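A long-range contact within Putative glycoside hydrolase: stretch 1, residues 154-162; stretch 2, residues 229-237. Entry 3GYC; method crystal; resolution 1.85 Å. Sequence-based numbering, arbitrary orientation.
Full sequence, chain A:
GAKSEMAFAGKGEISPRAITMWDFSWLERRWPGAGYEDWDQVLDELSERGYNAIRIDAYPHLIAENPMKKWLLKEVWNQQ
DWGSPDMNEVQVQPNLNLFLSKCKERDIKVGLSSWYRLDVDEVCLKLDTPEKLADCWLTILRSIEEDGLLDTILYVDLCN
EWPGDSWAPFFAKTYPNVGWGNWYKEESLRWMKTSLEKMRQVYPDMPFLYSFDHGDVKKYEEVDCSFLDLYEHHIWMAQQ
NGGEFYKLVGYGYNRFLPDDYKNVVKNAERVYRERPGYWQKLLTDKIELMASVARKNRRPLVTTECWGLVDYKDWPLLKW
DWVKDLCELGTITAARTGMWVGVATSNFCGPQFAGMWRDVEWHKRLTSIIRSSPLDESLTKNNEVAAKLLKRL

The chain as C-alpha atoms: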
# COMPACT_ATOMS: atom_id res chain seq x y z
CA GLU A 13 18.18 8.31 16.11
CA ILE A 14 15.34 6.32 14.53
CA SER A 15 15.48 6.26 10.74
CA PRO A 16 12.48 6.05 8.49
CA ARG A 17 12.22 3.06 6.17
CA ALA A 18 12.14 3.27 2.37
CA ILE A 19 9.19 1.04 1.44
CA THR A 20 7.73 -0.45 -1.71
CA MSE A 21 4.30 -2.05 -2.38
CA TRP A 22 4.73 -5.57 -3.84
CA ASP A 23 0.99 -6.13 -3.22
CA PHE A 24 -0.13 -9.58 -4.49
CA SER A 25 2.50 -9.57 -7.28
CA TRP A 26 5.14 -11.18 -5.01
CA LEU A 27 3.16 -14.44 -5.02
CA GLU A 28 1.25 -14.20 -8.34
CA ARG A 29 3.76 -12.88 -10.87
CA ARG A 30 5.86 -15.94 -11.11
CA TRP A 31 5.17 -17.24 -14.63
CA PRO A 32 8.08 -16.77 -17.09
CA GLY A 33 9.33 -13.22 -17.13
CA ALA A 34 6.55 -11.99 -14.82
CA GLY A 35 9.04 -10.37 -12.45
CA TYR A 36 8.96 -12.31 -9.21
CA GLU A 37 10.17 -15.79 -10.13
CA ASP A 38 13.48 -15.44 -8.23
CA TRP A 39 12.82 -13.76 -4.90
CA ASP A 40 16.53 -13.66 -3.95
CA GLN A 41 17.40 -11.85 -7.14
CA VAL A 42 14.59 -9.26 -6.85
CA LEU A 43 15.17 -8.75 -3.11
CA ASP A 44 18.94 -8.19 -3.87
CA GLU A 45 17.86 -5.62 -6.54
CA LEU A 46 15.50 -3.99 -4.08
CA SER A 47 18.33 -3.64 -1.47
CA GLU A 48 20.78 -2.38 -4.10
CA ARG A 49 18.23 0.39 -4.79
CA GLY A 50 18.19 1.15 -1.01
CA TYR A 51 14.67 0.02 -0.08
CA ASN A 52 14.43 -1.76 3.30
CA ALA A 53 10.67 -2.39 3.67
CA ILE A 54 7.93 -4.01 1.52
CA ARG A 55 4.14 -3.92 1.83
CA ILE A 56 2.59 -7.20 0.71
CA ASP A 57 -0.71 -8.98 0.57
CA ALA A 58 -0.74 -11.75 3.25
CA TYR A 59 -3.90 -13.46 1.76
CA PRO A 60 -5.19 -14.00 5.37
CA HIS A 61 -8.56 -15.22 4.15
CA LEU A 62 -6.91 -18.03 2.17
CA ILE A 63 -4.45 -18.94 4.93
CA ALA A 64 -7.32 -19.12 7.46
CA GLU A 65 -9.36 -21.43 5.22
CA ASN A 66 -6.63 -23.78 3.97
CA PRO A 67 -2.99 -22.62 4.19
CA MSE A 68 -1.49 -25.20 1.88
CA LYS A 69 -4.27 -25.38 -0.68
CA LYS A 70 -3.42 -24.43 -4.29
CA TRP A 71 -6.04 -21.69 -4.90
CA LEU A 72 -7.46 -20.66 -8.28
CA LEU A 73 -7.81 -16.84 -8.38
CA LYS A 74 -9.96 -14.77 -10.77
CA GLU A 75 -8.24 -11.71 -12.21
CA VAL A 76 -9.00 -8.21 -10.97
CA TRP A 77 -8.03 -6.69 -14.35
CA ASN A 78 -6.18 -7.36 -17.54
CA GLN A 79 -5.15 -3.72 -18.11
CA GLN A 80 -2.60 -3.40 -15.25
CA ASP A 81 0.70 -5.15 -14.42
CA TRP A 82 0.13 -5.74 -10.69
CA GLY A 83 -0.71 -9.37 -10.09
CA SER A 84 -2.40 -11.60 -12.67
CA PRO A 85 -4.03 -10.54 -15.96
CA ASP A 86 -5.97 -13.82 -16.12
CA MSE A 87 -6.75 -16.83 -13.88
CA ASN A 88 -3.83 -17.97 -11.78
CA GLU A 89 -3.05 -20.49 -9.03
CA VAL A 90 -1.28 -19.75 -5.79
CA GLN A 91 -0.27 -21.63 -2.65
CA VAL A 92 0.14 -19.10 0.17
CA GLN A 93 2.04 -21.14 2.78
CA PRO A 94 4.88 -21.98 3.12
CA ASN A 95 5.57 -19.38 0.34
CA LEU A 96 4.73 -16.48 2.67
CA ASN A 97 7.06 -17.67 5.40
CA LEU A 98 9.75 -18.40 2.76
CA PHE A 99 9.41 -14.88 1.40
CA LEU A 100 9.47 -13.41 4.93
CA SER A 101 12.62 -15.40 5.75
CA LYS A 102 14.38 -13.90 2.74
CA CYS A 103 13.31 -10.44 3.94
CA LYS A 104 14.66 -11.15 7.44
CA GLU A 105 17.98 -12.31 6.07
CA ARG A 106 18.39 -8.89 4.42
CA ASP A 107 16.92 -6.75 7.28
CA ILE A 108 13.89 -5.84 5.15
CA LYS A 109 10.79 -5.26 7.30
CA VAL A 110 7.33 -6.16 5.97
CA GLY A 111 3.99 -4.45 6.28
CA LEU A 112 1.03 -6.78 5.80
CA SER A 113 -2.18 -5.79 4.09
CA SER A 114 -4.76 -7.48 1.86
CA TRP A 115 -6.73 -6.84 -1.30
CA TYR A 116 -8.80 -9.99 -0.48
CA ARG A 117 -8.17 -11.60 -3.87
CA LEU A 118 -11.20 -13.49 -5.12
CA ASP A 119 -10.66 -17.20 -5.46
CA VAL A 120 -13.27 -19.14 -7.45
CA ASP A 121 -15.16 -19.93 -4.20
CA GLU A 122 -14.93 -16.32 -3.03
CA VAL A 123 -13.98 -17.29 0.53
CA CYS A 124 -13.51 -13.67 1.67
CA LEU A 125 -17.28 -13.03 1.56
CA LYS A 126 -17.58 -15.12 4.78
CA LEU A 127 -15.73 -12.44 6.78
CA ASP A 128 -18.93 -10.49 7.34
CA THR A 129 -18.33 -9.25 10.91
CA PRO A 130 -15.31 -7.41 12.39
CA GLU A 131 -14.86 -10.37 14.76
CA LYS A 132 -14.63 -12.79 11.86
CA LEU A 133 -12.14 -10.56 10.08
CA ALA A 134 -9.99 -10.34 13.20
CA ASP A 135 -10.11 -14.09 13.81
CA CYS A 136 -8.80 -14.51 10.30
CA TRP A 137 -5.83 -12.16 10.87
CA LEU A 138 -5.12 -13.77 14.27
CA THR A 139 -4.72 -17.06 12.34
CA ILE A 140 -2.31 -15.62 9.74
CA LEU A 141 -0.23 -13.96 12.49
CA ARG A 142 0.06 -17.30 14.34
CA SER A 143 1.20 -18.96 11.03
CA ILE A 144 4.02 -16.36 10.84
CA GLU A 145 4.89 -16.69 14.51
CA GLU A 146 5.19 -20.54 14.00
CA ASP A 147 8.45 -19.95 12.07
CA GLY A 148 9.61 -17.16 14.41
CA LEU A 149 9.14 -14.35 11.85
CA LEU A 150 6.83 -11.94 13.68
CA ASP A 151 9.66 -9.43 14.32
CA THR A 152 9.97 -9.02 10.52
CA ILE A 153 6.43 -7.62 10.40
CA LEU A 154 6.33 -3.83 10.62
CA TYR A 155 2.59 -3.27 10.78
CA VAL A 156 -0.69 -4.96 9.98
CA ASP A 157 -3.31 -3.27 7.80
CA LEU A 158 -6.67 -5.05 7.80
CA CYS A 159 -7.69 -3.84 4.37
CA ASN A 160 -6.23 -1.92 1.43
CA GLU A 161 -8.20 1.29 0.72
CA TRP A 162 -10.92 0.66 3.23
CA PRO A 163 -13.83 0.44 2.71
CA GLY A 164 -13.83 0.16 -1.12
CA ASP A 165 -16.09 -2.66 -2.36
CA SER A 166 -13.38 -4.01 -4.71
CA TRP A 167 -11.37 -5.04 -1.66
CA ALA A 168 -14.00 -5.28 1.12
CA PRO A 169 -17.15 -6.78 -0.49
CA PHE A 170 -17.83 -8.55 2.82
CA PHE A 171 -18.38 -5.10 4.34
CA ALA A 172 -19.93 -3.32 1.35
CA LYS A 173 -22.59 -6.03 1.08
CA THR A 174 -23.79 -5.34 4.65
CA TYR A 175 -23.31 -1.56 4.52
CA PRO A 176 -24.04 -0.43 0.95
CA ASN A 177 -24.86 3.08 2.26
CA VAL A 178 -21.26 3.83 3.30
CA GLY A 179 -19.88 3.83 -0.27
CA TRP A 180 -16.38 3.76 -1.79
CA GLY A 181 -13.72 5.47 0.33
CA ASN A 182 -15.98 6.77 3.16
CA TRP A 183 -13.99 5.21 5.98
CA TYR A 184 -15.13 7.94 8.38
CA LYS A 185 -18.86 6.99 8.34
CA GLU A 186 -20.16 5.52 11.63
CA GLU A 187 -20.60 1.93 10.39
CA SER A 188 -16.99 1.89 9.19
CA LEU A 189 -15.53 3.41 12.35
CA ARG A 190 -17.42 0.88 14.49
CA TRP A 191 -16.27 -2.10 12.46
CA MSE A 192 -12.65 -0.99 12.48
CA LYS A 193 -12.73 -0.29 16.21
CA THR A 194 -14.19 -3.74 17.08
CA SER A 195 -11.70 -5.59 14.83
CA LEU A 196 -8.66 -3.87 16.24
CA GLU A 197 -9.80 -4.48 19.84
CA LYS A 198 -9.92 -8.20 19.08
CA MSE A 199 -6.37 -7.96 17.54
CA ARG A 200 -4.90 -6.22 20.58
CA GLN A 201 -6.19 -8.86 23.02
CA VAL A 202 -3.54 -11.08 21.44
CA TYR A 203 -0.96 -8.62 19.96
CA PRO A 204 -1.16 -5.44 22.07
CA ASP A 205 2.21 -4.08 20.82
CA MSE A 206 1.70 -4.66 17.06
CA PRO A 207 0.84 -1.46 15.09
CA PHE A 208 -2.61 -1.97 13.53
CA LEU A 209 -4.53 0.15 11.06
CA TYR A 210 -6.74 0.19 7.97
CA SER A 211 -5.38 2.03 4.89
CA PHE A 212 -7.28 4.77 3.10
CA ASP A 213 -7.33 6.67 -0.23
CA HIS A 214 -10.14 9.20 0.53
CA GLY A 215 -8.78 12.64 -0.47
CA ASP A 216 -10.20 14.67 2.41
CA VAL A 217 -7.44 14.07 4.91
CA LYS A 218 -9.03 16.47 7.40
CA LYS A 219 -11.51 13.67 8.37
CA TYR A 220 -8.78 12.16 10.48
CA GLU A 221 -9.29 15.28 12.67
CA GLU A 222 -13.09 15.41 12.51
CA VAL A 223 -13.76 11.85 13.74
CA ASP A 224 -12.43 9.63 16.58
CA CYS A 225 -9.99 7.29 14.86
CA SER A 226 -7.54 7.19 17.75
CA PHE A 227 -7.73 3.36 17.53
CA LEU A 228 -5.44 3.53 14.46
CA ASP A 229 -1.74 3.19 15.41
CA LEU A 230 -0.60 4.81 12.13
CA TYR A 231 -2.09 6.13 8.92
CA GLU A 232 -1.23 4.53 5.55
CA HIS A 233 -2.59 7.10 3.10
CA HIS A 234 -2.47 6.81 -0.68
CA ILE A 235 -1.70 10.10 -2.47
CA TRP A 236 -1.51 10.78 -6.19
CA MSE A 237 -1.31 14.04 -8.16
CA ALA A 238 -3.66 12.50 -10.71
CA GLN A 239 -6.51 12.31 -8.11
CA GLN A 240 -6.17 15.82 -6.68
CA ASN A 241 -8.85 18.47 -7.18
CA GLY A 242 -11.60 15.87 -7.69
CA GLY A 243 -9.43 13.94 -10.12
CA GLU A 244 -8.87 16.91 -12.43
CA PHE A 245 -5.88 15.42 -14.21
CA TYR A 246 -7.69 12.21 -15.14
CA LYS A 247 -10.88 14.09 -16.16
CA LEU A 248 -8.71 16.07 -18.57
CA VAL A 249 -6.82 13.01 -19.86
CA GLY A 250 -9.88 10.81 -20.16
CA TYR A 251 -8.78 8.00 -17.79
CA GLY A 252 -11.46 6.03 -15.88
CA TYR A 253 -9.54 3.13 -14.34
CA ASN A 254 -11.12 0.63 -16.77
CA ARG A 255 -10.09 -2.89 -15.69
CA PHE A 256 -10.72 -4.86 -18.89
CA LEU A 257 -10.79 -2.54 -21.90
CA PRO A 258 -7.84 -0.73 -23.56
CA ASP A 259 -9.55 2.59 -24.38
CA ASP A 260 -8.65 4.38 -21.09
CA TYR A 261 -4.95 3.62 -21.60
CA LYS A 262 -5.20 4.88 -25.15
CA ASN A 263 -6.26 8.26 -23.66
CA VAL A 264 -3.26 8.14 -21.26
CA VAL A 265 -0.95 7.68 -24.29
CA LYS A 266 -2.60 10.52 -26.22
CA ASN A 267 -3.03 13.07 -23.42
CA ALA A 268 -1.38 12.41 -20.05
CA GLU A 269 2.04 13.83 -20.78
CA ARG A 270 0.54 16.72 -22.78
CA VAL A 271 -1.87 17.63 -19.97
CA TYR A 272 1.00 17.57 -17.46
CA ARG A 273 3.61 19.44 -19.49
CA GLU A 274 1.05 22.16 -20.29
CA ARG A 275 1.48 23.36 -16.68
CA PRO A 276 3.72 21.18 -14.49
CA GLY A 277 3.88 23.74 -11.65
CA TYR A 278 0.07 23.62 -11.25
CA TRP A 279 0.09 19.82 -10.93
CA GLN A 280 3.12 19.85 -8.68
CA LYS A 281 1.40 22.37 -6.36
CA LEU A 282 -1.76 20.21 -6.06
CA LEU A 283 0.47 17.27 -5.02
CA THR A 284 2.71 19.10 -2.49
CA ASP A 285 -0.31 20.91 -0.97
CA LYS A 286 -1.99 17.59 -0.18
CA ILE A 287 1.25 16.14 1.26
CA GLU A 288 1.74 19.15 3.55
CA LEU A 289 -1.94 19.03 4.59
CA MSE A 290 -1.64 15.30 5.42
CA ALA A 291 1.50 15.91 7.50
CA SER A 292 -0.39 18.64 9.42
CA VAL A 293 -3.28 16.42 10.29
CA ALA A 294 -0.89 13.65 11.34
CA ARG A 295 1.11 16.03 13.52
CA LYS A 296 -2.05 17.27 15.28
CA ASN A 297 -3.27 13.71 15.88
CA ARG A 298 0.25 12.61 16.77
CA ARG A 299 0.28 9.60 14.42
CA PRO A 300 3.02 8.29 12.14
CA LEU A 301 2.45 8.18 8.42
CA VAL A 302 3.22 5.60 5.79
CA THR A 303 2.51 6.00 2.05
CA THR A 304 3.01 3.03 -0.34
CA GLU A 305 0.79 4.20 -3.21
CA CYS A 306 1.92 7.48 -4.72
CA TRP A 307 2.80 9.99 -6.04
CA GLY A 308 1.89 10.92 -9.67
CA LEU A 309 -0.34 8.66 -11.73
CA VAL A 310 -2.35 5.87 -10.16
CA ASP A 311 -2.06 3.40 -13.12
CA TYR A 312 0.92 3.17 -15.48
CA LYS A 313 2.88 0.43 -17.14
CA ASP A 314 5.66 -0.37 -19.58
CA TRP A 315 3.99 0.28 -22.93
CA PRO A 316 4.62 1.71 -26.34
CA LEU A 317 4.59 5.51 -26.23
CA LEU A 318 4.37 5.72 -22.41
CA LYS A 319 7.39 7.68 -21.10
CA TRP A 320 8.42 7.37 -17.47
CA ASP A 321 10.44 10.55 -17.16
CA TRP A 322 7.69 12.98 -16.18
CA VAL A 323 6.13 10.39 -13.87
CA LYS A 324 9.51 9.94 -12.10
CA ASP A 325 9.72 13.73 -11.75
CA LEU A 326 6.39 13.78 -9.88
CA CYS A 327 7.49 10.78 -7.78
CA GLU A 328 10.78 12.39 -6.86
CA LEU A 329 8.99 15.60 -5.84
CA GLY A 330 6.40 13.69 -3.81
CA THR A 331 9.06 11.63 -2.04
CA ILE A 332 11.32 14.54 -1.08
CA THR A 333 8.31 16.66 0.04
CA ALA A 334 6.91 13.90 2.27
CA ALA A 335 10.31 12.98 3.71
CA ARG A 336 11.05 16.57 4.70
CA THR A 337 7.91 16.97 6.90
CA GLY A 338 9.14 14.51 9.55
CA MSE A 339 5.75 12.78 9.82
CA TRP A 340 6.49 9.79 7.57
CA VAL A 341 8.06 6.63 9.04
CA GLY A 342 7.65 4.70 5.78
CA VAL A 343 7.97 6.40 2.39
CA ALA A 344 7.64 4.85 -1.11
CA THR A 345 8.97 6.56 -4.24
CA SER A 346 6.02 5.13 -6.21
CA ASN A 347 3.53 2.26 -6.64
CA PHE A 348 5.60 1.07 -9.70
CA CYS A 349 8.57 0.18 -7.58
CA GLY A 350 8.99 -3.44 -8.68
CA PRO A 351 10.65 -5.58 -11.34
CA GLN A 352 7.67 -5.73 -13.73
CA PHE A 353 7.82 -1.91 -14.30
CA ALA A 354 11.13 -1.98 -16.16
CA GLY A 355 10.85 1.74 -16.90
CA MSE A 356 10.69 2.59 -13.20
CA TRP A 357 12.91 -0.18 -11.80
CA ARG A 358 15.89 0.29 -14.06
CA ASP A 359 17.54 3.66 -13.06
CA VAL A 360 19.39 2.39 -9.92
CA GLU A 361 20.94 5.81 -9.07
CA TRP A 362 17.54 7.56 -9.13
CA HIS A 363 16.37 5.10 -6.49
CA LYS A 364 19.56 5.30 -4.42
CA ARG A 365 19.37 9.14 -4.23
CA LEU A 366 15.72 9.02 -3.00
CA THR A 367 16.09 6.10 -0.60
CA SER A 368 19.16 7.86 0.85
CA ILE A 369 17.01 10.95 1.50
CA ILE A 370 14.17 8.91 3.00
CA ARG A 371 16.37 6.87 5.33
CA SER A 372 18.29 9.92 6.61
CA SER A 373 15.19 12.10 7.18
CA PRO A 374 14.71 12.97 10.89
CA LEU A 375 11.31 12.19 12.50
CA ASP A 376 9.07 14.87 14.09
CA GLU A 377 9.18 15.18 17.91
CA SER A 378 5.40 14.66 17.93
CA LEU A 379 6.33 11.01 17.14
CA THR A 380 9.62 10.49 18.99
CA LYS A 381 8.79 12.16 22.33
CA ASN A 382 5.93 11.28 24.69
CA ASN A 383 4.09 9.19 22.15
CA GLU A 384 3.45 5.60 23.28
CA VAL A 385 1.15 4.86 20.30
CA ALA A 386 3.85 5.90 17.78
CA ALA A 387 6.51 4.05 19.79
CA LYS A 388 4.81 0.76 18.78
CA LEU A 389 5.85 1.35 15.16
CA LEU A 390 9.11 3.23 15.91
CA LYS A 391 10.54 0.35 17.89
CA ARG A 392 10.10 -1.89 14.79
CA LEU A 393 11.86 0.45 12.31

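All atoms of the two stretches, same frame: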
# COMPACT_ATOMS: atom_id res chain seq x y z
N LEU A 154 6.24 -5.23 10.22
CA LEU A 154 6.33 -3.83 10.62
C LEU A 154 4.99 -3.31 11.14
O LEU A 154 4.91 -2.61 12.13
CB LEU A 154 6.75 -3.05 9.38
CG LEU A 154 7.12 -1.62 9.50
CD1 LEU A 154 8.34 -1.49 10.44
CD2 LEU A 154 7.38 -1.12 8.04
N TYR A 155 3.94 -3.68 10.43
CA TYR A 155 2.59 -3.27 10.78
C TYR A 155 1.61 -4.20 10.11
O TYR A 155 1.97 -4.93 9.20
CB TYR A 155 2.30 -1.82 10.36
CG TYR A 155 2.27 -1.52 8.87
CD1 TYR A 155 1.13 -1.78 8.13
CD2 TYR A 155 3.35 -0.96 8.20
CE1 TYR A 155 1.05 -1.50 6.76
CE2 TYR A 155 3.30 -0.71 6.81
CZ TYR A 155 2.14 -0.96 6.12
OH TYR A 155 2.00 -0.70 4.79
N VAL A 156 0.35 -4.15 10.56
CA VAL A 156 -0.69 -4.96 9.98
C VAL A 156 -1.84 -4.05 9.65
O VAL A 156 -2.42 -3.42 10.55
CB VAL A 156 -1.18 -6.09 10.93
CG1 VAL A 156 -2.40 -6.87 10.32
CG2 VAL A 156 -0.01 -7.00 11.27
N ASP A 157 -2.19 -4.05 8.38
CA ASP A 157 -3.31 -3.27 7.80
C ASP A 157 -4.41 -4.25 7.44
O ASP A 157 -4.19 -5.14 6.61
CB ASP A 157 -2.79 -2.49 6.58
CG ASP A 157 -3.91 -1.95 5.67
OD1 ASP A 157 -5.10 -1.84 6.09
OD2 ASP A 157 -3.56 -1.66 4.49
N LEU A 158 -5.59 -4.08 8.02
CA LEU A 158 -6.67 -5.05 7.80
C LEU A 158 -7.33 -4.99 6.46
O LEU A 158 -8.06 -5.92 6.11
CB LEU A 158 -7.72 -5.02 8.94
CG LEU A 158 -7.31 -5.83 10.18
CD1 LEU A 158 -6.08 -5.26 10.82
CD2 LEU A 158 -8.45 -5.89 11.22
N CYS A 159 -7.13 -3.91 5.71
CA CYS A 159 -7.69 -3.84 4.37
C CYS A 159 -7.20 -2.66 3.55
O CYS A 159 -7.38 -1.51 3.97
CB CYS A 159 -9.22 -3.73 4.45
SG CYS A 159 -9.94 -3.98 2.83
N ASN A 160 -6.60 -2.95 2.39
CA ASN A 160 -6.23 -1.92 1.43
C ASN A 160 -7.40 -1.03 1.08
O ASN A 160 -8.45 -1.52 0.69
CB ASN A 160 -5.75 -2.56 0.14
CG ASN A 160 -5.48 -1.54 -0.95
OD1 ASN A 160 -4.47 -0.81 -0.91
ND2 ASN A 160 -6.38 -1.48 -1.96
N GLU A 161 -7.20 0.29 1.18
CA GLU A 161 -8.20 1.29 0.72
C GLU A 161 -9.60 1.03 1.22
O GLU A 161 -10.60 1.04 0.48
CB GLU A 161 -8.15 1.43 -0.79
CG GLU A 161 -6.78 1.96 -1.19
CD GLU A 161 -6.51 2.06 -2.67
OE1 GLU A 161 -7.23 1.39 -3.47
OE2 GLU A 161 -5.54 2.78 -3.01
N TRP A 162 -9.65 0.82 2.53
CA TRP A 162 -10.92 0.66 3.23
C TRP A 162 -11.81 1.90 3.04
O TRP A 162 -11.33 3.03 3.14
CB TRP A 162 -10.65 0.44 4.71
CG TRP A 162 -11.89 0.21 5.58
CD1 TRP A 162 -12.55 1.13 6.33
CD2 TRP A 162 -12.57 -1.04 5.78
NE1 TRP A 162 -13.61 0.54 6.98
CE2 TRP A 162 -13.64 -0.79 6.66
CE3 TRP A 162 -12.38 -2.34 5.29
CZ2 TRP A 162 -14.51 -1.80 7.07
CZ3 TRP A 162 -13.25 -3.33 5.69
CH2 TRP A 162 -14.31 -3.06 6.56
N ASP A 229 -3.10 2.98 14.88
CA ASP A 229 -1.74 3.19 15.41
C ASP A 229 -0.87 4.03 14.46
O ASP A 229 0.18 4.56 14.86
CB ASP A 229 -1.06 1.84 15.67
CG ASP A 229 -1.68 1.06 16.84
OD1 ASP A 229 -2.18 1.73 17.81
OD2 ASP A 229 -1.65 -0.23 16.85
N LEU A 230 -1.26 4.06 13.19
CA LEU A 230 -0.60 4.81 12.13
C LEU A 230 -1.59 5.05 10.99
O LEU A 230 -2.66 4.44 10.94
CB LEU A 230 0.61 4.07 11.58
CG LEU A 230 0.42 2.68 11.00
CD1 LEU A 230 1.23 2.45 9.70
CD2 LEU A 230 0.73 1.58 12.03
N TYR A 231 -1.24 5.93 10.06
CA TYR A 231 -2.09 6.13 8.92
C TYR A 231 -1.26 5.73 7.69
O TYR A 231 -0.08 6.12 7.57
CB TYR A 231 -2.58 7.60 8.74
CG TYR A 231 -3.17 8.30 9.93
CD1 TYR A 231 -3.83 7.62 10.94
CD2 TYR A 231 -3.13 9.70 10.00
CE1 TYR A 231 -4.37 8.30 12.03
CE2 TYR A 231 -3.70 10.39 11.06
CZ TYR A 231 -4.32 9.68 12.06
OH TYR A 231 -4.85 10.37 13.10
N GLU A 232 -1.86 4.92 6.82
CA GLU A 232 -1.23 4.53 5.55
C GLU A 232 -2.14 5.19 4.53
O GLU A 232 -3.22 4.71 4.30
CB GLU A 232 -1.14 3.00 5.41
CG GLU A 232 0.00 2.51 4.46
CD GLU A 232 -0.37 2.33 2.99
OE1 GLU A 232 -1.27 1.51 2.70
OE2 GLU A 232 0.28 2.94 2.11
N HIS A 233 -1.72 6.33 3.96
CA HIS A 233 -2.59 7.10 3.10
C HIS A 233 -2.03 7.14 1.69
O HIS A 233 -0.84 7.38 1.49
CB HIS A 233 -2.83 8.50 3.64
CG HIS A 233 -4.17 9.03 3.23
ND1 HIS A 233 -5.30 8.81 3.98
CD2 HIS A 233 -4.57 9.64 2.09
CE1 HIS A 233 -6.34 9.32 3.35
NE2 HIS A 233 -5.93 9.82 2.19
N HIS A 234 -2.89 6.87 0.72
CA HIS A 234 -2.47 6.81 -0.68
C HIS A 234 -2.71 8.18 -1.31
O HIS A 234 -3.79 8.73 -1.18
CB HIS A 234 -3.20 5.69 -1.41
CG HIS A 234 -3.03 4.34 -0.77
ND1 HIS A 234 -3.78 3.24 -1.14
CD2 HIS A 234 -2.21 3.93 0.23
CE1 HIS A 234 -3.38 2.19 -0.44
NE2 HIS A 234 -2.46 2.58 0.43
N ILE A 235 -1.67 8.72 -1.95
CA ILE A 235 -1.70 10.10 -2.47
C ILE A 235 -1.12 10.18 -3.86
O ILE A 235 0.06 9.92 -4.05
CB ILE A 235 -0.87 11.06 -1.58
CG1 ILE A 235 -1.46 11.17 -0.20
CG2 ILE A 235 -0.81 12.50 -2.17
CD1 ILE A 235 -0.59 11.97 0.79
N TRP A 236 -1.95 10.57 -4.81
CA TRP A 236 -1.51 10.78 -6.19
C TRP A 236 -1.96 12.14 -6.73
O TRP A 236 -3.09 12.53 -6.53
CB TRP A 236 -2.12 9.77 -7.10
CG TRP A 236 -1.71 8.33 -6.87
CD1 TRP A 236 -0.58 7.70 -7.34
CD2 TRP A 236 -2.48 7.36 -6.23
NE1 TRP A 236 -0.62 6.38 -7.00
CE2 TRP A 236 -1.76 6.15 -6.28
CE3 TRP A 236 -3.72 7.39 -5.57
CZ2 TRP A 236 -2.26 4.96 -5.73
CZ3 TRP A 236 -4.21 6.20 -5.00
CH2 TRP A 236 -3.49 5.01 -5.09
N MSE A 237 -1.04 12.81 -7.43
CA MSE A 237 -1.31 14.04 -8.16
C MSE A 237 -2.53 13.92 -9.08
O MSE A 237 -3.38 14.84 -9.20
CB MSE A 237 -0.10 14.35 -9.04
CG MSE A 237 -0.26 15.57 -10.00
SE MSE A 237 -1.32 15.32 -11.67
CE MSE A 237 -0.26 14.06 -12.67
O HOH W 1 -0.94 -0.86 4.15

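The contact between residues 154-162 and 229-237 is a small, buried, largely polar one, made by side chains across a gap between two backbones that never meet, and it illustrates how a few well-oriented groups and one water can join segments far apart in sequence. The paired CA atoms lie 8.8 Å apart for Tyr155 and Leu230, 8.4 Å for Asp157 and Glu232, and 8.1 Å for Glu161 and His234, and no backbone hydrogen bond crosses between the stretches. Alternation does the sorting: Leu230, Glu232, His234 and Trp236 point toward the first stretch, as Tyr155 and Asp157 point toward the second, while Val156 points away.

At one end the contact is apolar. Tyr155 CB packs against Leu230 CD2 at 4.1 Å, and Leu230 CD1 lies over one face of the tyrosine ring. With chi1 near +60° (p), the ring runs along the gap, so that its hydroxyl reaches the next residue pair; Tyr155 OH comes within 3.8 Å of Glu232 CG. A tyrosine suits this place because it offers a hydrophobic ring to leucine and a polar tip to what follows.

That tip meets a buried water. Tyr155 OH donates to water 1 across 3.0 Å, and the water donates to Asp157 OD2 and to Glu232 OE1, each at 2.8 Å. The two carboxylates would otherwise face one another as like charges, with Asp157 OD2 and Glu232 OE1 4.3 Å apart; by giving a hydrogen to each, the water turns an unfavourable approach into a bridge. Asp157 also accepts a hydrogen bond at OD1 from Cys159 N (2.9 Å), which ties the carboxylate to the loop following its strand.

His234 forms the direct link. Its ND1 donates to Glu161 OE2 at 2.6 Å with an angle of 163°, short and nearly straight, and its NE2 donates to Glu232 OE1 at 2.8 Å. With both nitrogens placed as donors, the imidazole sits between two carboxylates, a setting that would favour its protonated form. Glu161 leaves its backbone sideways, but an extended chi2 (t) carries its end to the histidine, where OE2 lies at the ring edge, near the plane. Asn160 OD1 also approaches that edge, 3.2 Å from His234 CE1, while Asn160 ND2 makes a weak hydrogen bond to Glu161 OE1 at 3.4 Å. Trp236 completes the surroundings, its CH2 3.7 Å from Glu161 OE2.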